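Saframycin Mx1 synthetase B (PDB 3KXW) belongs to the ANL superfamily of AMP-binding enzymes and pairs a large N-terminal AMP-binding region with a smaller C-terminal domain. Local coordinates at residues G65-L70 / G89-P94; V111-P116 / Y413-E418; K254-Y259 / L286-W291; D397-I402 / L443-E448. All coordinates share one frame; numbering follows the deposited sequence.

In the fold
From the N terminus, interaction 1 closes a short loop by laying strand 91-95 beside strand 67-71 after the crossover through helix 76-87. Helix 101-114 follows directly, and its end enters interaction 2, which closes a far longer loop on the turn before helix 417-424. These two contacts touch, since Arg67 reaches both Ser114 and Trp414. Interaction 3, nested within that long loop, ties helix 250-259 to the segment leading into strand 293-296; its centre is about 42 Å from that of interaction 2. Interaction 4 pairs strands 400-405 and 442-447 of the antiparallel sheet, and its segments alternate with those of interaction 2, so the two loops cross.

Interaction 1: residues G65-L70 / G89-P94; sequences GDRVLL and GCIAVP
Arg67 and Ile91 lie side by side on the same face of two parallel strands, and the arginine can be followed outward from its backbone. Its CB sits 3.9 Å from Val93 CG2, and CG lies between that residue and Ile91, 3.8 Å from Val93 CG2 and about as far from Ile91 CB. CD then runs past Ile91 CD1 at 4.0 Å. Bends at chi2 and chi3 (70° and 67°) fold the chain back toward Gly65, whose carbonyl O is reached by Arg67 NH1 at 2.9 Å in the guanidinium plane. NE bonds to Ser114 O, beyond the two strands, so that the tip holds two backbone carbonyls, and the side chain also touches Trp414.

The strands belong to a beta-alpha-beta unit made of strand 67-71, helix 76-87 and strand 91-95, whose second strand is backbone-bonded on through Ala92 to Ala170. Backbone bonds alternate in parallel fashion: Ile91 N to Asp66 O, Val68 N to Ile91 O, Val93 N to Val68 O and Leu70 N to Val93 O, the last at 2.8 Å. Before the strands begin, Gly65 N donates to Gly89 O, and Gly89 itself ends the preceding helix in a Schellman motif.

Further along the arginine's face, Leu69 CD1 meets Val93 CG1 at 3.7 Å. The other face carries Val68, Leu70 and Ala92, which pack on Cys85 of helix 76-87; across the strands, Leu70 CD1 stands 3.9 Å from Ala92 CB.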
loop_
_atom_site.group_PDB
_atom_site.type_symbol
_atom_site.label_atom_id
_atom_site.label_comp_id
_atom_site.label_asym_id
_atom_site.label_seq_id
_atom_site.Cartn_x
_atom_site.Cartn_y
_atom_site.Cartn_z
ATOM N N GLY A 65 -0.436 11.762 -23.380
ATOM C CA GLY A 65 0.936 11.599 -22.930
ATOM C C GLY A 65 1.397 12.629 -21.904
ATOM O O GLY A 65 2.371 12.387 -21.203
ATOM N N ASP A 66 0.695 13.755 -21.798
ATOM C CA ASP A 66 0.974 14.744 -20.747
ATOM C C ASP A 66 0.623 14.140 -19.379
ATOM O O ASP A 66 -0.343 13.356 -19.263
ATOM C CB ASP A 66 0.110 16.020 -20.924
ATOM C CG ASP A 66 0.568 16.926 -22.075
ATOM O OD1 ASP A 66 1.671 16.713 -22.617
ATOM O OD2 ASP A 66 -0.200 17.860 -22.425
ATOM N N ARG A 67 1.373 14.522 -18.350
ATOM C CA ARG A 67 1.070 14.086 -17.000
ATOM C C ARG A 67 0.137 15.096 -16.336
ATOM O O ARG A 67 0.325 16.305 -16.464
ATOM C CB ARG A 67 2.332 13.909 -16.143
ATOM C CG ARG A 67 3.087 12.600 -16.390
ATOM C CD ARG A 67 3.763 12.606 -17.772
ATOM N NE ARG A 67 4.846 13.584 -17.863
ATOM C CZ ARG A 67 5.258 14.138 -19.003
ATOM N NH1 ARG A 67 4.657 13.817 -20.152
ATOM N NH2 ARG A 67 6.265 15.012 -18.993
ATOM N N VAL A 68 -0.850 14.575 -15.614
ATOM C CA VAL A 68 -1.751 15.397 -14.823
ATOM C C VAL A 68 -1.631 14.945 -13.384
ATOM O O VAL A 68 -1.860 13.775 -13.067
ATOM C CB VAL A 68 -3.211 15.275 -15.309
ATOM C CG1 VAL A 68 -4.169 16.086 -14.409
ATOM C CG2 VAL A 68 -3.327 15.694 -16.784
ATOM N N LEU A 69 -1.214 15.867 -12.520
ATOM C CA LEU A 69 -1.041 15.585 -11.102
ATOM C C LEU A 69 -2.398 15.544 -10.399
ATOM O O LEU A 69 -3.233 16.411 -10.620
ATOM C CB LEU A 69 -0.171 16.687 -10.478
ATOM C CG LEU A 69 0.409 16.376 -9.109
ATOM C CD1 LEU A 69 1.369 15.186 -9.232
ATOM C CD2 LEU A 69 1.107 17.621 -8.500
ATOM N N LEU A 70 -2.615 14.562 -9.535
ATOM C CA LEU A 70 -3.902 14.457 -8.857
ATOM C C LEU A 70 -3.684 14.565 -7.372
ATOM O O LEU A 70 -3.193 13.637 -6.751
ATOM C CB LEU A 70 -4.574 13.127 -9.166
ATOM C CG LEU A 70 -4.783 12.850 -10.649
ATOM C CD1 LEU A 70 -5.464 11.488 -10.850
ATOM C CD2 LEU A 70 -5.637 13.946 -11.282
ATOM N N GLY A 89 -6.471 10.502 -22.317
ATOM C CA GLY A 89 -5.196 9.959 -22.749
ATOM C C GLY A 89 -4.013 10.542 -21.990
ATOM O O GLY A 89 -2.863 10.400 -22.410
ATOM N N CYS A 90 -4.294 11.197 -20.869
ATOM C CA CYS A 90 -3.244 11.773 -20.040
ATOM C C CYS A 90 -2.755 10.749 -19.017
ATOM O O CYS A 90 -3.468 9.800 -18.690
ATOM C CB CYS A 90 -3.752 13.041 -19.334
ATOM S SG CYS A 90 -4.176 14.393 -20.508
ATOM N N ILE A 91 -1.522 10.936 -18.561
ATOM C CA ILE A 91 -0.897 10.045 -17.596
ATOM C C ILE A 91 -1.233 10.553 -16.184
ATOM O O ILE A 91 -0.771 11.609 -15.778
ATOM C CB ILE A 91 0.622 9.972 -17.811
ATOM C CG1 ILE A 91 0.937 9.436 -19.222
ATOM C CG2 ILE A 91 1.320 9.118 -16.700
ATOM C CD1 ILE A 91 2.408 9.329 -19.515
ATOM N N ALA A 92 -2.046 9.802 -15.444
ATOM C CA ALA A 92 -2.445 10.238 -14.113
ATOM C C ALA A 92 -1.283 10.114 -13.149
ATOM O O ALA A 92 -0.566 9.119 -13.182
ATOM C CB ALA A 92 -3.655 9.420 -13.608
ATOM N N VAL A 93 -1.106 11.115 -12.283
ATOM C CA VAL A 93 -0.064 11.065 -11.262
ATOM C C VAL A 93 -0.645 11.414 -9.891
ATOM O O VAL A 93 -0.667 12.579 -9.480
ATOM C CB VAL A 93 1.147 12.012 -11.585
ATOM C CG1 VAL A 93 2.252 11.818 -10.530
ATOM C CG2 VAL A 93 1.685 11.755 -13.012
ATOM N N PRO A 94 -1.127 10.393 -9.178
ATOM C CA PRO A 94 -1.725 10.578 -7.853
ATOM C C PRO A 94 -0.710 10.877 -6.755
ATOM O O PRO A 94 0.320 10.203 -6.691
ATOM C CB PRO A 94 -2.359 9.210 -7.555
ATOM C CG PRO A 94 -2.500 8.532 -8.847
ATOM C CD PRO A 94 -1.315 9.026 -9.679
#

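Interaction 2: residues V111-P116 / Y413-E418; sequences VTNSKP and YWNQPE
Water 1 is held from two sides, by Asn113 and Trp414: it accepts from Trp414 NE1 at 2.9 Å and donates to Asn113 O at 3.1 Å, so the indole N-H is joined to the end of helix 101-114 through one solvent molecule. The same carbonyl oxygen packs at the edge of the indole, near the ring plane, 3.4 Å from Trp414 CD1. Trp414 has CG anti to its backbone N (chi1 -171°), which carries the ring toward the helix; its CD1 also comes within 3.9 Å of Ser114 CA. The amide plane of Asn113 stands 78° from the indole plane, and Asn113 CG lies 3.7 Å from Trp414 O. The side chains of Asn113 and Asn415 pass in opposite directions, amide planes 22° apart.

Lys115, with positive phi, leaves the helix, and its NZ bends back to Thr112 O at 2.7 Å. In the other segment, Asn415 too has positive phi. The contact thus sets a helix C-terminus, closed by a positive-phi residue, against a type II beta turn from Tyr413 to Gln416, whose last residue is the N-cap of helix 417-424.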
loop_
_atom_site.group_PDB
_atom_site.type_symbol
_atom_site.label_atom_id
_atom_site.label_comp_id
_atom_site.label_asym_id
_atom_site.label_seq_id
_atom_site.Cartn_x
_atom_site.Cartn_y
_atom_site.Cartn_z
ATOM N N VAL A 111 6.730 16.350 -8.672
ATOM C CA VAL A 111 6.522 17.373 -9.690
ATOM C C VAL A 111 7.757 17.572 -10.569
ATOM O O VAL A 111 7.651 17.670 -11.780
ATOM C CB VAL A 111 6.048 18.718 -9.071
ATOM C CG1 VAL A 111 6.091 19.871 -10.123
ATOM C CG2 VAL A 111 4.657 18.550 -8.497
ATOM N N THR A 112 8.931 17.622 -9.962
ATOM C CA THR A 112 10.142 17.829 -10.745
ATOM C C THR A 112 10.391 16.666 -11.711
ATOM O O THR A 112 10.808 16.870 -12.840
ATOM C CB THR A 112 11.334 18.022 -9.819
ATOM O OG1 THR A 112 11.066 19.147 -8.957
ATOM C CG2 THR A 112 12.631 18.265 -10.627
ATOM N N ASN A 113 10.138 15.448 -11.245
ATOM C CA ASN A 113 10.351 14.264 -12.062
ATOM C C ASN A 113 9.329 14.168 -13.209
ATOM O O ASN A 113 9.701 14.010 -14.375
ATOM C CB ASN A 113 10.333 13.004 -11.172
ATOM C CG ASN A 113 10.599 11.713 -11.948
ATOM O OD1 ASN A 113 11.582 11.591 -12.686
ATOM N ND2 ASN A 113 9.724 10.746 -11.776
ATOM N N SER A 114 8.049 14.298 -12.871
ATOM C CA SER A 114 6.971 13.993 -13.810
ATOM C C SER A 114 6.551 15.174 -14.690
ATOM O O SER A 114 5.888 14.968 -15.701
ATOM C CB SER A 114 5.742 13.461 -13.060
ATOM O OG SER A 114 5.168 14.471 -12.259
ATOM N N LYS A 115 6.900 16.390 -14.278
ATOM C CA LYS A 115 6.583 17.606 -15.043
ATOM C C LYS A 115 5.140 17.674 -15.584
ATOM O O LYS A 115 4.914 17.799 -16.789
ATOM C CB LYS A 115 7.584 17.782 -16.185
ATOM C CG LYS A 115 9.023 17.892 -15.684
ATOM C CD LYS A 115 10.015 17.579 -16.804
ATOM C CE LYS A 115 11.445 18.023 -16.474
ATOM N NZ LYS A 115 11.973 17.445 -15.216
ATOM N N PRO A 116 4.166 17.621 -14.678
ATOM C CA PRO A 116 2.765 17.615 -15.105
ATOM C C PRO A 116 2.356 18.981 -15.673
ATOM O O PRO A 116 2.957 20.011 -15.317
ATOM C CB PRO A 116 2.015 17.379 -13.803
ATOM C CG PRO A 116 2.953 17.905 -12.733
ATOM C CD PRO A 116 4.299 17.470 -13.215
ATOM N N TYR A 413 10.781 3.253 -15.002
ATOM C CA TYR A 413 10.544 4.359 -14.099
ATOM C C TYR A 413 10.598 5.652 -14.907
ATOM O O TYR A 413 11.539 5.859 -15.684
ATOM C CB TYR A 413 11.636 4.406 -13.036
ATOM C CG TYR A 413 11.735 3.164 -12.173
ATOM C CD1 TYR A 413 10.683 2.761 -11.352
ATOM C CD2 TYR A 413 12.902 2.423 -12.149
ATOM C CE1 TYR A 413 10.808 1.623 -10.544
ATOM C CE2 TYR A 413 13.032 1.308 -11.360
ATOM C CZ TYR A 413 11.984 0.904 -10.559
ATOM O OH TYR A 413 12.168 -0.226 -9.770
ATOM N N TRP A 414 9.613 6.525 -14.704
ATOM C CA TRP A 414 9.542 7.768 -15.474
ATOM C C TRP A 414 10.839 8.573 -15.395
ATOM O O TRP A 414 11.263 8.956 -14.319
ATOM C CB TRP A 414 8.370 8.639 -15.018
ATOM C CG TRP A 414 8.180 9.792 -15.941
ATOM C CD1 TRP A 414 8.622 11.071 -15.768
ATOM C CD2 TRP A 414 7.529 9.755 -17.207
ATOM N NE1 TRP A 414 8.274 11.838 -16.856
ATOM C CE2 TRP A 414 7.605 11.056 -17.754
ATOM C CE3 TRP A 414 6.896 8.751 -17.932
ATOM C CZ2 TRP A 414 7.050 11.381 -18.998
ATOM C CZ3 TRP A 414 6.334 9.076 -19.172
ATOM C CH2 TRP A 414 6.424 10.384 -19.689
ATOM N N ASN A 415 11.472 8.789 -16.542
ATOM C CA ASN A 415 12.636 9.669 -16.615
ATOM C C ASN A 415 13.806 9.243 -15.711
ATOM O O ASN A 415 14.533 10.085 -15.197
ATOM C CB ASN A 415 12.206 11.107 -16.270
ATOM C CG ASN A 415 13.229 12.129 -16.700
ATOM O OD1 ASN A 415 13.842 11.980 -17.749
ATOM N ND2 ASN A 415 13.447 13.161 -15.878
ATOM N N GLN A 416 13.968 7.940 -15.510
ATOM C CA GLN A 416 15.090 7.395 -14.739
ATOM C C GLN A 416 15.669 6.208 -15.501
ATOM O O GLN A 416 15.402 5.043 -15.180
ATOM C CB GLN A 416 14.674 6.988 -13.319
ATOM C CG GLN A 416 14.246 8.169 -12.419
ATOM C CD GLN A 416 14.257 7.831 -10.941
ATOM O OE1 GLN A 416 15.265 7.369 -10.413
ATOM N NE2 GLN A 416 13.147 8.095 -10.256
ATOM N N PRO A 417 16.451 6.504 -16.536
ATOM C CA PRO A 417 16.872 5.478 -17.499
ATOM C C PRO A 417 17.820 4.475 -16.871
ATOM O O PRO A 417 17.691 3.278 -17.133
ATOM C CB PRO A 417 17.587 6.267 -18.610
ATOM C CG PRO A 417 17.471 7.729 -18.249
ATOM C CD PRO A 417 16.935 7.860 -16.861
ATOM N N GLU A 418 18.741 4.938 -16.034
ATOM C CA GLU A 418 19.698 4.017 -15.414
ATOM C C GLU A 418 19.021 3.107 -14.398
ATOM O O GLU A 418 19.302 1.927 -14.349
ATOM C CB GLU A 418 20.822 4.790 -14.706
ATOM C CG GLU A 418 21.636 5.702 -15.618
ATOM C CD GLU A 418 21.111 7.145 -15.693
ATOM O OE1 GLU A 418 19.960 7.420 -15.287
ATOM O OE2 GLU A 418 21.882 8.019 -16.150
HETATM O O HOH W 1 8.906 14.596 -17.281
#

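Interaction 3: residues K254-Y259 / L286-W291; sequences KHITKY and LDLSSW
Helix 250-259 packs here, through Ile256 and Thr257, on the last part of a beta-alpha-beta unit: the loop that leads from helix 269-277 into strand 293-296, next to strand 263-266 in the parallel part of a mixed sheet. Near its end, shortly before strand 293-296, the loop makes an Asx turn, in which Asp287 OD1 accepts from Ser289 N and, at 2.7 Å, from Ser289 OG, both from the same face of the carboxylate. It overlaps a type I beta turn from Leu288 to Trp291.

One hydrogen bond crosses the contact. Asp287 N donates to Thr257 OG1 at 3.0 Å, and the bond is almost straight, 176° at the hydrogen. Thr257 has OG1 anti to its carbonyl carbon (chi1 -67°), beside its own backbone N, where the hydroxyl also reaches Leu253 O one turn earlier. The same oxygen touches Leu288 CD2 at 3.8 Å, so the polar grip is flanked by an apolar branch. Leu286 sends its CD2 across the side chain of Lys254 at about a right angle, coming 3.6 Å from Lys254 N.

Ile256 points from the helix into the loop. Its CG2 meets Leu288 CD2 at 3.8 Å, while the longer branch goes on to Trp291. That indole is buried, lies about 10 Å from the bound 5'-O-[(S)-(dodecanoyloxy)(hydroxy)phosphoryl]adenosine, and hydrogen-bonds through NE1 to Ser264 O; Trp252 and Phe318 meet it edge-to-face. On one face, Ile256 CD1 makes a CH-pi contact, 3.4 Å from the centroid of the Trp291 six-membered ring and only 3° off its normal.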
loop_
_atom_site.group_PDB
_atom_site.type_symbol
_atom_site.label_atom_id
_atom_site.label_comp_id
_atom_site.label_asym_id
_atom_site.label_seq_id
_atom_site.Cartn_x
_atom_site.Cartn_y
_atom_site.Cartn_z
ATOM N N LYS A 254 -17.027 -3.580 11.328
ATOM C CA LYS A 254 -18.431 -3.144 11.260
ATOM C C LYS A 254 -18.925 -2.959 9.822
ATOM O O LYS A 254 -20.027 -3.412 9.460
ATOM C CB LYS A 254 -18.652 -1.839 12.021
ATOM C CG LYS A 254 -18.767 -2.014 13.515
ATOM C CD LYS A 254 -19.282 -0.699 14.138
ATOM C CE LYS A 254 -19.510 -0.820 15.641
ATOM N NZ LYS A 254 -19.962 0.480 16.245
ATOM N N HIS A 255 -18.134 -2.291 8.996
ATOM C CA HIS A 255 -18.552 -2.118 7.599
ATOM C C HIS A 255 -18.571 -3.422 6.820
ATOM O O HIS A 255 -19.461 -3.626 5.998
ATOM C CB HIS A 255 -17.714 -1.062 6.883
ATOM C CG HIS A 255 -17.985 0.318 7.378
ATOM N ND1 HIS A 255 -17.020 1.295 7.461
ATOM C CD2 HIS A 255 -19.124 0.870 7.854
ATOM C CE1 HIS A 255 -17.559 2.402 7.942
ATOM N NE2 HIS A 255 -18.833 2.172 8.184
ATOM N N ILE A 256 -17.596 -4.295 7.066
ATOM C CA ILE A 256 -17.581 -5.582 6.401
ATOM C C ILE A 256 -18.880 -6.284 6.743
ATOM O O ILE A 256 -19.509 -6.934 5.887
ATOM C CB ILE A 256 -16.358 -6.436 6.833
ATOM C CG1 ILE A 256 -15.081 -5.923 6.117
ATOM C CG2 ILE A 256 -16.605 -7.916 6.560
ATOM C CD1 ILE A 256 -13.753 -6.599 6.615
ATOM N N THR A 257 -19.281 -6.131 8.003
ATOM C CA THR A 257 -20.495 -6.747 8.511
ATOM C C THR A 257 -21.735 -6.173 7.815
ATOM O O THR A 257 -22.563 -6.923 7.278
ATOM C CB THR A 257 -20.630 -6.522 10.034
ATOM O OG1 THR A 257 -19.592 -7.243 10.727
ATOM C CG2 THR A 257 -22.014 -7.008 10.519
ATOM N N LYS A 258 -21.854 -4.849 7.855
ATOM C CA LYS A 258 -23.005 -4.138 7.311
ATOM C C LYS A 258 -23.191 -4.384 5.820
ATOM O O LYS A 258 -24.295 -4.658 5.375
ATOM C CB LYS A 258 -22.879 -2.643 7.568
ATOM C CG LYS A 258 -24.091 -1.814 7.114
ATOM C CD LYS A 258 -23.929 -0.351 7.515
ATOM C CE LYS A 258 -25.034 0.511 6.928
ATOM N NZ LYS A 258 -24.965 1.887 7.485
ATOM N N TYR A 259 -22.096 -4.327 5.067
ATOM C CA TYR A 259 -22.160 -4.368 3.611
ATOM C C TYR A 259 -21.956 -5.767 3.037
ATOM O O TYR A 259 -21.917 -5.944 1.818
ATOM C CB TYR A 259 -21.147 -3.365 3.021
ATOM C CG TYR A 259 -21.560 -1.930 3.292
ATOM C CD1 TYR A 259 -22.490 -1.294 2.480
ATOM C CD2 TYR A 259 -21.057 -1.230 4.377
ATOM C CE1 TYR A 259 -22.891 0.014 2.735
ATOM C CE2 TYR A 259 -21.463 0.084 4.646
ATOM C CZ TYR A 259 -22.389 0.690 3.816
ATOM O OH TYR A 259 -22.791 1.995 4.048
ATOM N N LEU A 286 -20.628 -7.811 15.492
ATOM C CA LEU A 286 -19.918 -8.202 14.272
ATOM C C LEU A 286 -20.482 -9.494 13.697
ATOM O O LEU A 286 -20.988 -10.322 14.427
ATOM C CB LEU A 286 -18.423 -8.393 14.544
ATOM C CG LEU A 286 -17.651 -7.150 14.963
ATOM C CD1 LEU A 286 -16.181 -7.515 15.231
ATOM C CD2 LEU A 286 -17.773 -6.054 13.904
ATOM N N ASP A 287 -20.375 -9.651 12.383
ATOM C CA ASP A 287 -20.668 -10.904 11.697
ATOM C C ASP A 287 -19.822 -10.904 10.444
ATOM O O ASP A 287 -20.132 -10.208 9.484
ATOM C CB ASP A 287 -22.139 -11.002 11.306
ATOM C CG ASP A 287 -22.437 -12.236 10.450
ATOM O OD1 ASP A 287 -21.554 -13.100 10.263
ATOM O OD2 ASP A 287 -23.583 -12.362 9.981
ATOM N N LEU A 288 -18.759 -11.692 10.460
ATOM C CA LEU A 288 -17.767 -11.645 9.405
ATOM C C LEU A 288 -17.874 -12.861 8.496
ATOM O O LEU A 288 -16.934 -13.182 7.766
ATOM C CB LEU A 288 -16.358 -11.560 10.025
ATOM C CG LEU A 288 -16.154 -10.334 10.931
ATOM C CD1 LEU A 288 -14.811 -10.408 11.709
ATOM C CD2 LEU A 288 -16.316 -8.993 10.185
ATOM N N SER A 289 -19.013 -13.558 8.545
ATOM C CA SER A 289 -19.165 -14.770 7.731
ATOM C C SER A 289 -19.094 -14.525 6.221
ATOM O O SER A 289 -18.720 -15.424 5.484
ATOM C CB SER A 289 -20.462 -15.528 8.079
ATOM O OG SER A 289 -21.576 -14.649 8.033
ATOM N N SER A 290 -19.472 -13.331 5.765
ATOM C CA SER A 290 -19.425 -13.002 4.337
ATOM C C SER A 290 -17.996 -12.893 3.809
ATOM O O SER A 290 -17.755 -13.015 2.598
ATOM C CB SER A 290 -20.163 -11.677 4.035
ATOM O OG SER A 290 -19.496 -10.529 4.572
ATOM N N TRP A 291 -17.065 -12.636 4.728
ATOM C CA TRP A 291 -15.685 -12.259 4.408
ATOM C C TRP A 291 -14.857 -13.507 4.075
ATOM O O TRP A 291 -14.262 -14.116 4.956
ATOM C CB TRP A 291 -15.092 -11.487 5.602
ATOM C CG TRP A 291 -13.773 -10.790 5.344
ATOM C CD1 TRP A 291 -13.147 -10.607 4.138
ATOM C CD2 TRP A 291 -12.944 -10.157 6.324
ATOM N NE1 TRP A 291 -11.962 -9.914 4.323
ATOM C CE2 TRP A 291 -11.823 -9.626 5.652
ATOM C CE3 TRP A 291 -13.036 -10.003 7.711
ATOM C CZ2 TRP A 291 -10.806 -8.936 6.324
ATOM C CZ3 TRP A 291 -12.029 -9.328 8.374
ATOM C CH2 TRP A 291 -10.933 -8.796 7.684
#

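Interaction 4: residues D397-I402 / L443-E448; sequences DQVGEI and LGFLHE
The imidazole of His447 meets the carboxylate of Asp397 at its edge, while Glu448 CG lies over one face, toward the rim and 3.4 Å above the ring plane. At the edge His447 ND1 donates to Asp397 OD1 at 2.6 Å. The carboxylate uses its syn lone pair, and the oxygen lies only 5° out of the ring plane; the two flat groups are themselves nearly coplanar. Asp397 reaches the ring from a loop position with positive phi, and its backbone N is held at the same time by Leu446 O, so one residue is gripped at both main chain and side chain.

The Phe445 ring is approached obliquely by Val399 CG2, 4.0 Å from Phe445 CD2, and by Asp397 CA. Its CG takes the crowded position between backbone N and carbonyl carbon (chi1 64°), which turns the ring toward Asp397 and Val399; Tyr452 lies against it with nearly parallel planes.

Between the Asp397 N to Leu446 O bond and the glycine pair, water 2 bridges the backbones: it donates to Gln398 O at 2.7 Å and accepts from Leu446 N. Direct pairing resumes at Gly400 and Gly444, which bond in both directions, Gly444 N to Gly400 O at 3.0 Å. Past them, Leu443 folds its CD2 to 3.5 Å from Gly400 O, and Ile402 CG1 lies beside Gly444 N.

The short strand segments run at 92° to each other. Such brief pairing is consistent with a curled or branched antiparallel sheet, here formed by strands 382-386, 400-405, 438-440, 442-447 and 450-456.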
loop_
_atom_site.group_PDB
_atom_site.type_symbol
_atom_site.label_atom_id
_atom_site.label_comp_id
_atom_site.label_asym_id
_atom_site.label_seq_id
_atom_site.Cartn_x
_atom_site.Cartn_y
_atom_site.Cartn_z
ATOM N N ASP A 397 13.954 -24.668 -3.078
ATOM C CA ASP A 397 14.493 -24.613 -1.719
ATOM C C ASP A 397 15.861 -23.961 -1.684
ATOM O O ASP A 397 16.662 -24.206 -0.782
ATOM C CB ASP A 397 14.546 -26.012 -1.081
ATOM C CG ASP A 397 13.185 -26.622 -0.936
ATOM O OD1 ASP A 397 12.194 -25.865 -0.914
ATOM O OD2 ASP A 397 13.082 -27.848 -0.835
ATOM N N GLN A 398 16.129 -23.115 -2.674
ATOM C CA GLN A 398 17.353 -22.310 -2.659
ATOM C C GLN A 398 17.009 -20.835 -2.818
ATOM O O GLN A 398 16.258 -20.456 -3.718
ATOM C CB GLN A 398 18.316 -22.738 -3.763
ATOM C CG GLN A 398 19.640 -21.958 -3.743
ATOM C CD GLN A 398 20.667 -22.563 -4.672
ATOM O OE1 GLN A 398 20.349 -22.961 -5.785
ATOM N NE2 GLN A 398 21.908 -22.652 -4.207
ATOM N N VAL A 399 17.560 -20.015 -1.935
ATOM C CA VAL A 399 17.196 -18.613 -1.858
ATOM C C VAL A 399 17.946 -17.772 -2.885
ATOM O O VAL A 399 19.169 -17.801 -2.961
ATOM C CB VAL A 399 17.442 -18.027 -0.439
ATOM C CG1 VAL A 399 17.116 -16.544 -0.417
ATOM C CG2 VAL A 399 16.609 -18.776 0.601
ATOM N N GLY A 400 17.190 -17.004 -3.670
ATOM C CA GLY A 400 17.782 -16.095 -4.629
ATOM C C GLY A 400 16.851 -14.914 -4.813
ATOM O O GLY A 400 15.881 -14.760 -4.065
ATOM N N GLU A 401 17.150 -14.077 -5.796
ATOM C CA GLU A 401 16.303 -12.936 -6.070
ATOM C C GLU A 401 15.053 -13.350 -6.832
ATOM O O GLU A 401 15.091 -14.211 -7.704
ATOM C CB GLU A 401 17.048 -11.830 -6.817
ATOM C CG GLU A 401 16.206 -10.562 -6.973
ATOM C CD GLU A 401 16.932 -9.445 -7.723
ATOM O OE1 GLU A 401 17.902 -9.731 -8.461
ATOM O OE2 GLU A 401 16.536 -8.275 -7.595
ATOM N N ILE A 402 13.935 -12.722 -6.484
ATOM C CA ILE A 402 12.692 -12.997 -7.158
ATOM C C ILE A 402 12.693 -12.200 -8.452
ATOM O O ILE A 402 12.735 -10.974 -8.431
ATOM C CB ILE A 402 11.499 -12.642 -6.250
ATOM C CG1 ILE A 402 11.506 -13.585 -5.028
ATOM C CG2 ILE A 402 10.174 -12.723 -7.032
ATOM C CD1 ILE A 402 10.636 -13.126 -3.859
ATOM N N LEU A 443 14.237 -11.268 -1.849
ATOM C CA LEU A 443 14.817 -12.606 -1.783
ATOM C C LEU A 443 13.728 -13.591 -1.359
ATOM O O LEU A 443 12.864 -13.254 -0.557
ATOM C CB LEU A 443 15.945 -12.684 -0.763
ATOM C CG LEU A 443 17.227 -11.909 -1.067
ATOM C CD1 LEU A 443 18.206 -12.021 0.091
ATOM C CD2 LEU A 443 17.860 -12.410 -2.355
ATOM N N GLY A 444 13.776 -14.789 -1.909
ATOM C CA GLY A 444 12.862 -15.837 -1.491
ATOM C C GLY A 444 13.226 -17.141 -2.170
ATOM O O GLY A 444 14.250 -17.255 -2.828
ATOM N N PHE A 445 12.341 -18.110 -2.030
ATOM C CA PHE A 445 12.545 -19.396 -2.640
ATOM C C PHE A 445 11.217 -20.019 -3.022
ATOM O O PHE A 445 10.189 -19.690 -2.460
ATOM C CB PHE A 445 13.343 -20.307 -1.691
ATOM C CG PHE A 445 12.631 -20.642 -0.390
ATOM C CD1 PHE A 445 11.879 -21.804 -0.264
ATOM C CD2 PHE A 445 12.753 -19.813 0.712
ATOM C CE1 PHE A 445 11.238 -22.132 0.946
ATOM C CE2 PHE A 445 12.113 -20.120 1.913
ATOM C CZ PHE A 445 11.359 -21.294 2.026
ATOM N N LEU A 446 11.260 -20.924 -3.992
ATOM C CA LEU A 446 10.086 -21.685 -4.398
ATOM C C LEU A 446 10.143 -23.067 -3.759
ATOM O O LEU A 446 11.186 -23.729 -3.771
ATOM C CB LEU A 446 10.054 -21.834 -5.918
ATOM C CG LEU A 446 9.607 -20.558 -6.672
ATOM C CD1 LEU A 446 9.853 -20.640 -8.184
ATOM C CD2 LEU A 446 8.134 -20.271 -6.411
ATOM N N HIS A 447 9.013 -23.493 -3.220
ATOM C CA HIS A 447 8.890 -24.822 -2.651
ATOM C C HIS A 447 7.548 -25.413 -3.067
ATOM O O HIS A 447 6.494 -24.885 -2.715
ATOM C CB HIS A 447 9.007 -24.737 -1.129
ATOM C CG HIS A 447 8.855 -26.058 -0.434
ATOM N ND1 HIS A 447 9.919 -26.905 -0.211
ATOM C CD2 HIS A 447 7.770 -26.670 0.100
ATOM C CE1 HIS A 447 9.494 -27.989 0.414
ATOM N NE2 HIS A 447 8.194 -27.871 0.617
ATOM N N GLU A 448 7.572 -26.499 -3.827
ATOM C CA GLU A 448 6.322 -27.102 -4.319
ATOM C C GLU A 448 5.415 -26.053 -4.966
ATOM O O GLU A 448 4.197 -25.969 -4.709
ATOM C CB GLU A 448 5.631 -27.855 -3.193
ATOM C CG GLU A 448 6.632 -28.785 -2.521
ATOM C CD GLU A 448 6.014 -29.780 -1.578
ATOM O OE1 GLU A 448 4.867 -29.573 -1.140
ATOM O OE2 GLU A 448 6.705 -30.776 -1.257
HETATM O O HOH W 2 14.036 -21.542 -4.866
#